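Local coordinates for acyl-CoA dehydrogenase (Mycobacterium thermoresistibile, PDB 3PFD), which probably catalyses the FAD-dependent dehydrogenation of saturated acyl-CoA thioesters to their 2,3-dehydroacyl-CoA products, and is held here with reduced flavin, at residues L106-M109 with G110-R114. Residues are numbered along the deposited sequence; the frame is centred on the assembly and turned at random.
Sequences LGTM and GLILR
Thr108 and Ile112, like Met109 and Leu113, sit one turn apart on helix 95-114 of the acyl-CoA dehydrogenase N-terminal domain, at a place where two water molecules are inserted between backbone groups one turn apart. Upstream, the regular i to i+4 bonds from Gly110 and Leu111 are replaced by bridges: water 1 donates to Leu106 O (2.7 Å) and accepts from Gly110 N, while water 2 accepts from Leu111 N at 2.9 Å and gives only a weak bond to Gly107 O. Gly107 O also takes a hydrogen bond from Thr180 OG1. Helical pairing then resumes. Ile112 N donates to Thr108 O over 2.9 Å, Leu113 N to Met109 O, and Arg114 N to Gly110 O. The hydroxyl of Thr108 stands between its own N and carbonyl carbon (chi1 55°), which directs OG1 back to Asn104 O and to His68 NE2, both hydrogen-bonded to it. Toward the side chain of Ile112 it makes only a van der Waals contact, OG1 lying 3.8 Å from Ile112 CD1. That isoleucine also touches His68 and Leu124, and Leu111 packs on Leu119 and Val123, joining this turn to helix 117-129. On another flank, Met109 touches Thr251 of helix 244-253; its chain bends at chi2 (47°), and methyl CE comes to lie 4.1 Å from both CG and CD2 of Leu113.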
loop_
_atom_site.group_PDB
_atom_site.type_symbol
_atom_site.label_atom_id
_atom_site.label_comp_id
_atom_site.label_asym_id
_atom_site.label_seq_id
_atom_site.Cartn_x
_atom_site.Cartn_y
_atom_site.Cartn_z
ATOM N N LEU C 106 -12.379 -17.743 -23.951
ATOM C CA LEU C 106 -13.123 -16.491 -24.172
ATOM C C LEU C 106 -13.988 -16.518 -25.448
ATOM O O LEU C 106 -15.162 -16.142 -25.396
ATOM C CB LEU C 106 -12.165 -15.282 -24.215
ATOM C CG LEU C 106 -12.789 -13.875 -24.122
ATOM C CD1 LEU C 106 -13.576 -13.707 -22.811
ATOM C CD2 LEU C 106 -11.740 -12.759 -24.260
ATOM N N GLY C 107 -13.411 -16.966 -26.575
ATOM C CA GLY C 107 -14.104 -16.972 -27.891
ATOM C C GLY C 107 -15.113 -18.096 -28.105
ATOM O O GLY C 107 -15.755 -18.180 -29.178
ATOM N N THR C 108 -15.255 -18.976 -27.110
ATOM C CA THR C 108 -16.212 -20.095 -27.240
ATOM C C THR C 108 -17.241 -20.190 -26.128
ATOM O O THR C 108 -18.222 -20.915 -26.271
ATOM C CB THR C 108 -15.548 -21.486 -27.427
ATOM O OG1 THR C 108 -14.618 -21.748 -26.362
ATOM C CG2 THR C 108 -14.884 -21.580 -28.770
ATOM N N MET C 109 -17.026 -19.458 -25.038
ATOM C CA MET C 109 -17.825 -19.650 -23.828
ATOM C C MET C 109 -19.301 -19.233 -24.002
ATOM O O MET C 109 -20.189 -19.940 -23.549
ATOM C CB MET C 109 -17.186 -18.939 -22.638
ATOM C CG MET C 109 -17.488 -19.582 -21.289
ATOM S SD MET C 109 -17.251 -21.381 -21.289
ATOM C CE MET C 109 -18.349 -21.769 -19.921
ATOM N N GLY C 110 -19.536 -18.084 -24.643
ATOM C CA GLY C 110 -20.879 -17.635 -25.023
ATOM C C GLY C 110 -21.628 -18.709 -25.800
ATOM O O GLY C 110 -22.800 -19.014 -25.518
ATOM N N LEU C 111 -20.920 -19.311 -26.751
ATOM C CA LEU C 111 -21.485 -20.341 -27.613
ATOM C C LEU C 111 -21.827 -21.580 -26.813
ATOM O O LEU C 111 -22.905 -22.153 -26.986
ATOM C CB LEU C 111 -20.514 -20.687 -28.765
ATOM C CG LEU C 111 -20.906 -21.846 -29.695
ATOM C CD1 LEU C 111 -22.180 -21.564 -30.485
ATOM C CD2 LEU C 111 -19.766 -22.159 -30.634
ATOM N N ILE C 112 -20.916 -21.976 -25.922
ATOM C CA ILE C 112 -21.116 -23.148 -25.080
ATOM C C ILE C 112 -22.315 -22.939 -24.144
ATOM O O ILE C 112 -23.120 -23.849 -23.954
ATOM C CB ILE C 112 -19.832 -23.512 -24.270
ATOM C CG1 ILE C 112 -18.768 -24.130 -25.188
ATOM C CG2 ILE C 112 -20.156 -24.473 -23.133
ATOM C CD1 ILE C 112 -17.318 -23.915 -24.722
ATOM N N LEU C 113 -22.431 -21.737 -23.589
ATOM C CA LEU C 113 -23.479 -21.422 -22.613
ATOM C C LEU C 113 -24.891 -21.283 -23.224
ATOM O O LEU C 113 -25.873 -21.686 -22.607
ATOM C CB LEU C 113 -23.116 -20.152 -21.823
ATOM C CG LEU C 113 -21.996 -20.218 -20.763
ATOM C CD1 LEU C 113 -21.537 -18.819 -20.313
ATOM C CD2 LEU C 113 -22.400 -21.056 -19.556
ATOM N N ARG C 114 -24.981 -20.720 -24.431
ATOM C CA ARG C 114 -26.259 -20.258 -24.956
ATOM C C ARG C 114 -26.521 -20.690 -26.403
ATOM O O ARG C 114 -27.612 -20.456 -26.918
ATOM C CB ARG C 114 -26.389 -18.722 -24.823
ATOM C CG ARG C 114 -26.237 -18.130 -23.395
ATOM C CD ARG C 114 -27.443 -18.387 -22.442
ATOM N NE ARG C 114 -27.372 -17.502 -21.267
ATOM C CZ ARG C 114 -26.867 -17.827 -20.072
ATOM N NH1 ARG C 114 -26.399 -19.046 -19.821
ATOM N NH2 ARG C 114 -26.839 -16.922 -19.109
HETATM O O HOH W 1 -17.850 -16.060 -25.882
HETATM O O HOH W 2 -18.629 -17.938 -27.776
#